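PDB 6UAV: Glyco_hydro_cc domain-containing protein from Pseudomonas viridiflava, which is an endo-beta-1,3-glucanase of glycoside hydrolase family 128, subgroup II, and thus probably cleaves internal beta-1,3 linkages of glucans. Local coordinates for residues P54-A59 against R77-I82; Q65-L70 against E106-Q111; G113-G118 against Q153-A158; P179-E184 against D219-A224. All coordinates share one frame; numbering follows the deposited sequence.

Contact 1 of 4, residues P54-A59 against R77-I82; sequences PMVWNA and RYLLVI
Met-55 lies against the backbone and the start of the side chain of Leu-80, its partner on the adjacent parallel strand. Its CB rests 3.8 Å from Leu-80 CB. With CG anti to the backbone N (chi1 179°), the side chain runs out extended, and CG passes 3.5 Å from Leu-80 O. The sulphur SD still borders Leu-80 CB at 4.1 Å, and the methyl CE of Met-55 reaches along the strand to within 3.9 Å of Ile-82 C. A long, unbranched, flexible thioether suits this course, since it can follow the neighbouring backbone for two residues. Leu-80 crosses it at about a right angle, with CG turned anti to its own carbonyl carbon.

Val-56, Val-81 and the tip of Leu-79 take the other face, where helices 63-72 and 95-112 cover the sheet; compact branched residues fit there between sheet and helix. Three backbone hydrogen bonds join the strands: Leu-80 N to Pro-54 O (3.0 Å), Val-56 N to Leu-80 O (2.9 Å) and Ile-82 N to Val-56 O (2.8 Å). The last has a C=O...N angle of 175°, almost along the C=O axis. At the next place in this register, Pro-54 sets its CD 3.8 Å from Tyr-78 O; proline has no N-H, so the bond to that oxygen is not made.

The chemistry is that of a strand pair in a barrel wall: the buried amides and carbonyls that face each other satisfy one another, while the side chains of Pro-54, Met-55, Val-56, Leu-79, Leu-80 and Val-81 add only hydrocarbon and one weakly polar sulphur.

Contact 2 of 4, residues Q65-L70 against E106-Q111; sequences QLKLYL and EQISAQ
Lys-67 lays its methylene chain obliquely over Ile-108, with CE 3.6 Å from Ile-108 CG1. Its CG stands anti to the carbonyl carbon (chi1 -76°) and the rest is extended, so a residue whose CB does not aim at the partner helix still carries its ammonium past Ile-108 to Gln-107 and Gln-111. There NZ donates to Gln-107 OE1 at 3.1 Å, approaching from above the carbonyl plane and not along a lone pair. A second, weak bond leads from NZ to Gln-111 OE1, whose modelled place is less certain. Gln-107 and Gln-111 are one helical turn apart, which sets both amides beside the same ammonium group. A water accepts from Gln-111 NE2 at 3.1 Å and, weakly, from Lys-67 NZ. Lysine suits such a border position: its carbons cover an apolar neighbour while its charge stays among neutral amides and water.

Beneath this polar edge, Ile-108 points toward helix 63-72 and parts its two methyl ends. CD1 meets Leu-66 CD2 at 4.2 Å, whereas CG2 meets Leu-70 CD1 at 3.8 Å. Both leucines cross it at about a right angle, one turn apart on their helix, and a beta-branched residue can thus touch both at once. Leu-66 and Ile-108 also pack on Leu-79 of the strand below.

The helix axes approach to 10.5 Å and run nearly parallel, crossing at -26°. Helices 63-72 and 95-112 belong to the helical layer around the eight-stranded parallel barrel, and their apolar side on the sheet and polar side outward fit a TIM barrel.

Contact 3 of 4, residues G113-G118 against Q153-A158; sequences GVKLVG and QIDYLA
In the beta-alpha-beta unit formed by strand 115-121, helix 132-146 and strand 156-161 of the TIM barrel, the two parallel strands pair directly at their N-terminal ends. Tyr-156 N donates to Leu-116 O at 3.2 Å, and Gly-118 N to Tyr-156 O at 2.8 Å, both in the carbonyl plane. Val-117 and Tyr-156 point side by side from the same face, with Val-117 CG1 4.0 Å from Tyr-156 CB. Gly-118 has a phi of 149°, a backbone shape in which a side chain would press on the preceding carbonyl, so glycine belongs here.

Before the regular strand, Asp-155 directs its CB toward segment 113-118, and its OD2 extends the pairing. An aspartate is short enough to stand in for a strand carbonyl at this point. Lys-115 crosses it at about a right angle, CD 3.6 Å from Asp-155 CG; its NZ stays beyond salt-bridge distance from OD1, and a water joins them, weakly on the lysine side. Two N-H groups grip Asp-155 OD2 and fix the carboxylate's rotation: Gln-153 NE2 on the syn lone pair at 2.9 Å, and Leu-116 N on the anti lone pair at 2.7 Å.

Contact 4 of 4, residues P179-E184 against D219-A224; sequences PFWVTE and DVFRYA
Pro-179 leads into the strand with its CB 3.5 Å from Asp-219 O, the same oxygen that accepts from Phe-180 N at 2.7 Å. The Phe-180 ring then runs beside the Asp-219 side chain, and carboxylate OD2 lies at the ring edge, near its plane, 3.5 Å from CE2; that edge, with its slightly positive hydrogens, is the side of a phenyl ring that tolerates an anion. Asp-219 also forms a salt bridge with Arg-217. Phe-180 O takes Phe-221 N almost along its C=O axis.

Trp-181 turns to the opposite face. Arg-222 CD sits over its six-membered ring in a CH-pi contact, 3.9 Å from the centroid, while Phe-221 lies alongside, its ring slid so far that overlap is slight. A broad indole can touch both neighbours. The extended arginine continues past it to a salt bridge with Asp-51.

Val-182 N binds Arg-222 O at 2.9 Å, where unbroken pairing would have used Phe-221 O: Phe-221 is an extra residue, a beta bulge with near-helical backbone angles, and the buried Arg-222 N has no partner. Val-182 O then receives Ala-224 N, and the small Ala-224 CB fits 3.4 Å from Thr-183 O. At Glu-184 the chain turns a corner. The Glu-184 carboxylate is hydrogen-bonded to Tyr-162 OH and Trp-31 NE1 at the C-terminal strand ends, the rim where TIM barrels carry their active sites.

In the fold
Contacts 1, 3 and 4 are parts of one closed, eight-stranded parallel barrel, whereas contact 2 belongs to the helical layer around it. Strands 78-81 and 115-121 are neighbours, so contacts 1 and 3 (centres about 9 Å apart) are joined by a probable hydrogen bond from Leu-79 N to Lys-115 O, 2.9 Å. Strands 156-161 and 180-185 likewise link contacts 3 and 4. Across the interior, Tyr-78 CG meets Trp-181 CZ2 at 3.4 Å, tying contact 1 to contact 4. Contact 2 covers contact 1 from outside, Val-56 CG2 lying 3.6 Å from Leu-66 CD2, but its nearest atoms stay about 11 Å from contact 4, which ends at the C-terminal end of the barrel, where TIM-barrel enzymes carry their active sites.

Contact 1 of 4, residues P54-A59 against R77-I82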
# COMPACT_ATOMS: atom_id res chain seq x y z
N PRO A 54 -2.66 6.55 -7.25
CA PRO A 54 -2.83 5.55 -8.29
C PRO A 54 -1.79 4.42 -8.16
O PRO A 54 -0.71 4.65 -7.64
CB PRO A 54 -2.52 6.23 -9.60
CG PRO A 54 -2.01 7.57 -9.25
CD PRO A 54 -2.16 7.83 -7.76
N MET A 55 -2.08 3.28 -8.79
CA MET A 55 -1.17 2.14 -8.75
C MET A 55 -1.11 1.43 -10.11
O MET A 55 -2.13 1.26 -10.76
CB MET A 55 -1.61 1.12 -7.72
CG MET A 55 -0.68 -0.11 -7.68
SD MET A 55 -0.91 -1.09 -6.19
CE MET A 55 0.73 -1.79 -6.07
N VAL A 56 0.11 1.11 -10.50
CA VAL A 56 0.42 0.20 -11.62
C VAL A 56 0.57 -1.16 -11.02
O VAL A 56 1.57 -1.40 -10.28
CB VAL A 56 1.70 0.66 -12.35
CG1 VAL A 56 2.07 -0.34 -13.42
CG2 VAL A 56 1.51 2.02 -12.94
N TRP A 57 -0.36 -2.04 -11.31
CA TRP A 57 -0.43 -3.34 -10.61
C TRP A 57 0.67 -4.27 -11.12
O TRP A 57 1.35 -4.92 -10.28
CB TRP A 57 -1.83 -3.93 -10.74
CG TRP A 57 -2.15 -4.97 -9.70
CD1 TRP A 57 -2.62 -4.83 -8.43
CD2 TRP A 57 -2.19 -6.37 -9.99
NE1 TRP A 57 -2.86 -6.05 -7.87
CE2 TRP A 57 -2.63 -7.02 -8.83
CE3 TRP A 57 -1.88 -7.11 -11.14
CZ2 TRP A 57 -2.69 -8.40 -8.74
CZ3 TRP A 57 -2.00 -8.48 -11.06
CH2 TRP A 57 -2.44 -9.12 -9.89
N ASN A 58 0.82 -4.38 -12.44
CA ASN A 58 1.83 -5.27 -13.06
C ASN A 58 2.24 -4.63 -14.38
O ASN A 58 2.05 -3.40 -14.52
CB ASN A 58 1.33 -6.72 -13.14
CG ASN A 58 0.21 -6.90 -14.13
OD1 ASN A 58 -0.21 -5.92 -14.72
ND2 ASN A 58 -0.30 -8.11 -14.28
N ALA A 59 2.86 -5.38 -15.30
CA ALA A 59 3.36 -4.78 -16.57
C ALA A 59 2.21 -4.51 -17.55
O ALA A 59 2.47 -3.98 -18.64
CB ALA A 59 4.41 -5.66 -17.19
N ARG A 77 1.53 13.12 -6.25
CA ARG A 77 3.00 13.20 -6.15
C ARG A 77 3.66 11.83 -6.05
O ARG A 77 4.87 11.78 -6.07
CB ARG A 77 3.40 14.08 -4.97
CG ARG A 77 2.93 15.53 -5.07
CD ARG A 77 3.43 16.29 -6.28
NE ARG A 77 4.88 16.47 -6.21
CZ ARG A 77 5.74 16.67 -7.24
NH1 ARG A 77 7.03 16.86 -6.98
NH2 ARG A 77 5.33 16.72 -8.51
N TYR A 78 2.88 10.76 -5.96
CA TYR A 78 3.34 9.37 -5.72
C TYR A 78 2.59 8.44 -6.64
O TYR A 78 1.43 8.70 -6.94
CB TYR A 78 3.10 8.99 -4.25
CG TYR A 78 3.96 9.83 -3.34
CD1 TYR A 78 5.29 9.53 -3.14
CD2 TYR A 78 3.43 10.90 -2.70
CE1 TYR A 78 6.10 10.32 -2.35
CE2 TYR A 78 4.23 11.72 -1.91
CZ TYR A 78 5.55 11.41 -1.72
OH TYR A 78 6.33 12.21 -0.91
N LEU A 79 3.29 7.41 -7.09
CA LEU A 79 2.73 6.33 -7.90
C LEU A 79 3.14 5.01 -7.25
O LEU A 79 4.34 4.73 -7.18
CB LEU A 79 3.25 6.46 -9.32
CG LEU A 79 2.75 5.38 -10.28
CD1 LEU A 79 1.23 5.51 -10.49
CD2 LEU A 79 3.51 5.43 -11.63
N LEU A 80 2.17 4.22 -6.85
CA LEU A 80 2.44 2.89 -6.30
C LEU A 80 2.69 1.98 -7.49
O LEU A 80 1.97 2.10 -8.51
CB LEU A 80 1.21 2.41 -5.54
CG LEU A 80 0.89 3.24 -4.30
CD1 LEU A 80 -0.51 2.85 -3.81
CD2 LEU A 80 1.93 3.03 -3.22
N VAL A 81 3.70 1.13 -7.37
CA VAL A 81 4.02 0.21 -8.48
C VAL A 81 4.25 -1.21 -7.99
O VAL A 81 4.93 -1.40 -6.95
CB VAL A 81 5.19 0.77 -9.30
CG1 VAL A 81 4.90 2.10 -9.95
CG2 VAL A 81 6.49 0.85 -8.51
N ILE A 82 3.76 -2.14 -8.78
CA ILE A 82 4.02 -3.60 -8.71
C ILE A 82 3.50 -4.23 -7.41
O ILE A 82 4.20 -4.22 -6.39
CB ILE A 82 5.49 -3.96 -8.99
CG1 ILE A 82 6.02 -3.22 -10.25
CG2 ILE A 82 5.52 -5.49 -9.13
CD1 ILE A 82 7.26 -3.77 -10.91

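Contact 2 of 4, residues Q65-L70 against E106-Q111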
# COMPACT_ATOMS: atom_id res chain seq x y z
N GLN A 65 -2.42 6.58 -21.05
CA GLN A 65 -3.62 6.90 -20.24
C GLN A 65 -3.21 7.30 -18.82
O GLN A 65 -3.78 8.30 -18.26
CB GLN A 65 -4.49 5.64 -20.26
CG GLN A 65 -5.62 5.62 -19.26
CD GLN A 65 -6.61 4.49 -19.50
OE1 GLN A 65 -7.82 4.70 -19.42
NE2 GLN A 65 -6.11 3.28 -19.78
N LEU A 66 -2.22 6.58 -18.26
CA LEU A 66 -1.73 6.97 -16.93
C LEU A 66 -1.04 8.32 -16.96
O LEU A 66 -1.31 9.13 -16.06
CB LEU A 66 -0.82 5.91 -16.34
CG LEU A 66 -0.19 6.24 -15.01
CD1 LEU A 66 -1.22 6.57 -13.98
CD2 LEU A 66 0.74 5.13 -14.59
N LYS A 67 -0.19 8.56 -17.95
CA LYS A 67 0.52 9.85 -18.03
C LYS A 67 -0.48 10.99 -18.14
O LYS A 67 -0.32 12.02 -17.47
CB LYS A 67 1.46 9.87 -19.24
CG LYS A 67 2.71 9.06 -19.02
CD LYS A 67 3.41 8.83 -20.35
CE LYS A 67 4.56 7.86 -20.20
NZ LYS A 67 5.37 7.79 -21.44
N LEU A 68 -1.48 10.81 -18.98
CA LEU A 68 -2.50 11.83 -19.26
C LEU A 68 -3.18 12.16 -17.91
O LEU A 68 -3.37 13.36 -17.57
CB LEU A 68 -3.45 11.23 -20.31
CG LEU A 68 -4.48 12.15 -20.94
CD1 LEU A 68 -3.82 13.27 -21.73
CD2 LEU A 68 -5.39 11.33 -21.87
N TYR A 69 -3.57 11.13 -17.15
CA TYR A 69 -4.23 11.32 -15.84
C TYR A 69 -3.29 12.03 -14.86
O TYR A 69 -3.67 13.06 -14.24
CB TYR A 69 -4.72 9.98 -15.29
CG TYR A 69 -5.29 10.02 -13.89
CD1 TYR A 69 -6.52 10.59 -13.62
CD2 TYR A 69 -4.61 9.46 -12.84
CE1 TYR A 69 -7.03 10.66 -12.34
CE2 TYR A 69 -5.12 9.50 -11.55
CZ TYR A 69 -6.34 10.09 -11.29
OH TYR A 69 -6.88 10.13 -10.05
N LEU A 70 -2.06 11.55 -14.71
CA LEU A 70 -1.15 12.17 -13.73
C LEU A 70 -0.89 13.62 -14.11
O LEU A 70 -0.92 14.48 -13.20
CB LEU A 70 0.17 11.39 -13.64
CG LEU A 70 0.10 9.99 -13.07
CD1 LEU A 70 1.44 9.27 -13.18
CD2 LEU A 70 -0.31 10.03 -11.60
N GLU A 106 10.20 4.68 -14.69
CA GLU A 106 11.13 5.81 -14.54
C GLU A 106 10.74 6.91 -15.53
O GLU A 106 10.95 8.13 -15.22
CB GLU A 106 12.56 5.30 -14.76
CG GLU A 106 13.03 4.41 -13.66
CD GLU A 106 14.38 3.77 -13.89
OE1 GLU A 106 14.71 3.54 -15.05
OE2 GLU A 106 15.09 3.47 -12.86
N GLN A 107 10.38 6.54 -16.74
CA GLN A 107 9.97 7.53 -17.75
C GLN A 107 8.72 8.26 -17.22
O GLN A 107 8.64 9.52 -17.29
CB GLN A 107 9.71 6.87 -19.11
CG GLN A 107 9.25 7.94 -20.10
CD GLN A 107 9.05 7.42 -21.51
OE1 GLN A 107 8.18 6.56 -21.76
NE2 GLN A 107 9.82 7.98 -22.43
N ILE A 108 7.75 7.53 -16.70
CA ILE A 108 6.49 8.16 -16.17
C ILE A 108 6.88 9.10 -15.01
O ILE A 108 6.42 10.25 -14.98
CB ILE A 108 5.48 7.08 -15.75
CG1 ILE A 108 4.88 6.38 -16.95
CG2 ILE A 108 4.45 7.68 -14.79
CD1 ILE A 108 4.35 4.97 -16.65
N SER A 109 7.83 8.70 -14.17
CA SER A 109 8.34 9.58 -13.09
C SER A 109 8.96 10.84 -13.66
O SER A 109 8.64 11.93 -13.14
CB SER A 109 9.30 8.81 -12.17
OG SER A 109 9.87 9.69 -11.22
N ALA A 110 9.83 10.75 -14.67
CA ALA A 110 10.49 11.94 -15.26
C ALA A 110 9.46 12.87 -15.92
O ALA A 110 9.57 14.08 -15.75
CB ALA A 110 11.51 11.51 -16.26
N GLN A 111 8.45 12.28 -16.58
CA GLN A 111 7.50 13.04 -17.42
C GLN A 111 6.41 13.69 -16.55
O GLN A 111 5.80 14.63 -16.99
CB GLN A 111 6.91 12.08 -18.43
CG GLN A 111 7.88 11.75 -19.54
CD GLN A 111 7.25 10.79 -20.51
OE1 GLN A 111 6.39 9.99 -20.12
NE2 GLN A 111 7.70 10.82 -21.74
O HOH W 1 6.34 9.31 -24.09

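Contact 3 of 4, residues G113-G118 against Q153-A158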
# COMPACT_ATOMS: atom_id res chain seq x y z
N GLY A 113 6.72 13.82 -12.68
CA GLY A 113 7.26 14.24 -11.37
C GLY A 113 6.90 13.31 -10.23
O GLY A 113 7.42 13.51 -9.11
N VAL A 114 6.12 12.24 -10.46
CA VAL A 114 5.68 11.37 -9.33
C VAL A 114 6.88 10.58 -8.81
O VAL A 114 7.73 10.17 -9.63
CB VAL A 114 4.55 10.41 -9.73
CG1 VAL A 114 3.27 11.17 -10.06
CG2 VAL A 114 4.92 9.45 -10.84
N LYS A 115 6.90 10.30 -7.51
CA LYS A 115 7.94 9.43 -6.89
C LYS A 115 7.43 8.01 -7.05
O LYS A 115 6.16 7.79 -7.06
CB LYS A 115 8.10 9.79 -5.43
CG LYS A 115 8.67 11.15 -5.11
CD LYS A 115 9.97 11.44 -5.69
CE LYS A 115 10.45 12.82 -5.31
NZ LYS A 115 11.69 13.13 -6.05
N LEU A 116 8.33 7.07 -7.22
CA LEU A 116 7.93 5.67 -7.39
C LEU A 116 7.93 5.01 -6.01
O LEU A 116 8.96 4.99 -5.35
CB LEU A 116 8.88 4.99 -8.34
CG LEU A 116 8.94 5.54 -9.76
CD1 LEU A 116 9.92 4.71 -10.57
CD2 LEU A 116 7.57 5.51 -10.45
N VAL A 117 6.80 4.40 -5.64
CA VAL A 117 6.61 3.69 -4.36
C VAL A 117 6.40 2.21 -4.68
O VAL A 117 5.30 1.81 -5.05
CB VAL A 117 5.45 4.32 -3.60
CG1 VAL A 117 5.24 3.59 -2.27
CG2 VAL A 117 5.70 5.81 -3.37
N GLY A 118 7.40 1.40 -4.45
CA GLY A 118 7.28 -0.03 -4.75
C GLY A 118 8.64 -0.58 -5.15
O GLY A 118 9.62 0.14 -5.11
N GLN A 153 15.49 3.31 -9.99
CA GLN A 153 14.95 4.41 -9.16
C GLN A 153 13.91 3.84 -8.21
O GLN A 153 12.91 3.29 -8.68
CB GLN A 153 14.25 5.41 -10.07
CG GLN A 153 13.68 6.62 -9.30
CD GLN A 153 12.81 7.47 -10.20
OE1 GLN A 153 13.06 7.52 -11.41
NE2 GLN A 153 11.78 8.12 -9.65
N ILE A 154 14.16 3.93 -6.93
CA ILE A 154 13.19 3.51 -5.89
C ILE A 154 13.15 4.66 -4.92
O ILE A 154 14.15 4.92 -4.25
CB ILE A 154 13.55 2.18 -5.22
CG1 ILE A 154 13.52 0.98 -6.20
CG2 ILE A 154 12.54 1.94 -4.07
CD1 ILE A 154 13.94 -0.31 -5.53
N ASP A 155 12.05 5.39 -4.89
CA ASP A 155 11.89 6.52 -3.95
C ASP A 155 11.47 5.95 -2.58
O ASP A 155 12.07 6.40 -1.54
CB ASP A 155 10.95 7.57 -4.54
CG ASP A 155 11.51 8.18 -5.82
OD1 ASP A 155 12.60 8.87 -5.73
OD2 ASP A 155 10.93 7.86 -6.91
N TYR A 156 10.56 4.99 -2.58
CA TYR A 156 10.11 4.28 -1.35
C TYR A 156 9.92 2.86 -1.75
O TYR A 156 9.34 2.66 -2.82
CB TYR A 156 8.74 4.78 -0.84
CG TYR A 156 8.79 6.18 -0.35
CD1 TYR A 156 8.82 7.25 -1.21
CD2 TYR A 156 8.88 6.42 1.01
CE1 TYR A 156 8.94 8.53 -0.72
CE2 TYR A 156 8.97 7.71 1.50
CZ TYR A 156 8.99 8.76 0.63
OH TYR A 156 9.14 10.01 1.18
N LEU A 157 10.30 1.93 -0.89
CA LEU A 157 9.83 0.54 -1.04
C LEU A 157 8.41 0.46 -0.47
O LEU A 157 8.00 1.32 0.33
CB LEU A 157 10.75 -0.42 -0.30
CG LEU A 157 12.06 -0.73 -1.03
CD1 LEU A 157 12.99 -1.50 -0.10
CD2 LEU A 157 11.82 -1.53 -2.33
N ALA A 158 7.65 -0.56 -0.85
CA ALA A 158 6.32 -0.78 -0.27
C ALA A 158 6.33 -2.17 0.34
O ALA A 158 7.08 -3.04 -0.11
CB ALA A 158 5.18 -0.51 -1.21
O HOH W 2 13.20 10.56 -7.53

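Contact 4 of 4, residues P179-E184 against D219-A224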
# COMPACT_ATOMS: atom_id res chain seq x y z
N PRO A 179 13.14 4.39 2.57
CA PRO A 179 11.94 4.48 3.39
C PRO A 179 10.78 3.72 2.73
O PRO A 179 10.89 3.19 1.62
CB PRO A 179 11.69 5.98 3.47
CG PRO A 179 12.17 6.45 2.14
CD PRO A 179 13.45 5.66 1.89
N PHE A 180 9.71 3.54 3.51
CA PHE A 180 8.62 2.60 3.19
C PHE A 180 7.28 3.31 3.14
O PHE A 180 7.05 4.27 3.92
CB PHE A 180 8.48 1.52 4.24
CG PHE A 180 9.76 0.77 4.47
CD1 PHE A 180 10.09 -0.26 3.61
CD2 PHE A 180 10.53 1.00 5.60
CE1 PHE A 180 11.25 -0.98 3.82
CE2 PHE A 180 11.67 0.24 5.82
CZ PHE A 180 12.03 -0.75 4.92
N TRP A 181 6.39 2.73 2.36
CA TRP A 181 4.94 2.80 2.60
C TRP A 181 4.48 1.37 2.92
O TRP A 181 4.79 0.42 2.13
CB TRP A 181 4.20 3.32 1.36
CG TRP A 181 4.43 4.75 0.96
CD1 TRP A 181 5.54 5.55 1.04
CD2 TRP A 181 3.43 5.53 0.28
NE1 TRP A 181 5.30 6.77 0.46
CE2 TRP A 181 4.01 6.78 -0.03
CE3 TRP A 181 2.09 5.29 -0.05
CZ2 TRP A 181 3.29 7.79 -0.67
CZ3 TRP A 181 1.40 6.28 -0.70
CH2 TRP A 181 2.00 7.50 -1.02
N VAL A 182 3.73 1.19 4.01
CA VAL A 182 3.22 -0.16 4.33
C VAL A 182 1.78 -0.17 3.83
O VAL A 182 0.90 0.31 4.56
CB VAL A 182 3.35 -0.43 5.84
CG1 VAL A 182 2.66 -1.73 6.19
CG2 VAL A 182 4.82 -0.45 6.31
N THR A 183 1.54 -0.69 2.62
CA THR A 183 0.30 -0.34 1.88
C THR A 183 -0.80 -1.37 2.08
O THR A 183 -1.89 -1.20 1.55
CB THR A 183 0.63 -0.09 0.41
OG1 THR A 183 1.31 -1.24 -0.08
CG2 THR A 183 1.49 1.15 0.26
N GLU A 184 -0.51 -2.44 2.81
CA GLU A 184 -1.52 -3.38 3.33
C GLU A 184 -0.98 -3.90 4.66
O GLU A 184 0.18 -4.42 4.73
CB GLU A 184 -1.80 -4.62 2.48
CG GLU A 184 -2.25 -4.31 1.07
CD GLU A 184 -2.50 -5.51 0.20
OE1 GLU A 184 -2.64 -6.66 0.72
OE2 GLU A 184 -2.53 -5.33 -1.06
N ASP A 219 11.05 6.22 9.10
CA ASP A 219 11.25 5.68 7.71
C ASP A 219 9.94 5.15 7.13
O ASP A 219 9.95 4.45 6.09
CB ASP A 219 12.36 4.63 7.64
CG ASP A 219 12.03 3.35 8.39
OD1 ASP A 219 11.00 3.38 9.15
OD2 ASP A 219 12.80 2.39 8.29
N VAL A 220 8.81 5.42 7.78
CA VAL A 220 7.48 5.02 7.22
C VAL A 220 6.69 6.28 6.91
O VAL A 220 6.43 7.07 7.86
CB VAL A 220 6.69 4.13 8.18
CG1 VAL A 220 5.27 3.96 7.67
CG2 VAL A 220 7.35 2.77 8.42
N PHE A 221 6.44 6.56 5.63
CA PHE A 221 5.76 7.79 5.20
C PHE A 221 4.25 7.62 5.23
O PHE A 221 3.59 8.56 5.58
CB PHE A 221 6.19 8.17 3.78
CG PHE A 221 5.58 9.44 3.26
CD1 PHE A 221 6.07 10.68 3.66
CD2 PHE A 221 4.48 9.43 2.40
CE1 PHE A 221 5.49 11.86 3.20
CE2 PHE A 221 3.93 10.61 1.92
CZ PHE A 221 4.42 11.82 2.33
N ARG A 222 3.73 6.44 4.89
CA ARG A 222 2.29 6.22 4.79
C ARG A 222 2.03 4.73 5.04
O ARG A 222 2.97 3.87 4.86
CB ARG A 222 1.71 6.66 3.44
CG ARG A 222 1.35 8.14 3.38
CD ARG A 222 0.62 8.65 2.15
NE ARG A 222 -0.11 9.90 2.44
CZ ARG A 222 -0.87 10.54 1.57
NH1 ARG A 222 -0.97 10.11 0.31
NH2 ARG A 222 -1.57 11.60 1.96
N TYR A 223 0.85 4.45 5.54
CA TYR A 223 0.38 3.07 5.69
C TYR A 223 -1.09 3.01 5.33
O TYR A 223 -1.78 4.00 5.40
CB TYR A 223 0.64 2.53 7.11
CG TYR A 223 0.11 3.38 8.24
CD1 TYR A 223 -1.22 3.33 8.60
CD2 TYR A 223 0.92 4.28 8.89
CE1 TYR A 223 -1.72 4.06 9.66
CE2 TYR A 223 0.41 5.08 9.90
CZ TYR A 223 -0.92 5.01 10.25
OH TYR A 223 -1.48 5.79 11.22
N ALA A 224 -1.54 1.81 5.03
CA ALA A 224 -2.93 1.59 4.67
C ALA A 224 -3.41 0.28 5.25
O ALA A 224 -2.86 -0.78 4.94
CB ALA A 224 -3.05 1.60 3.19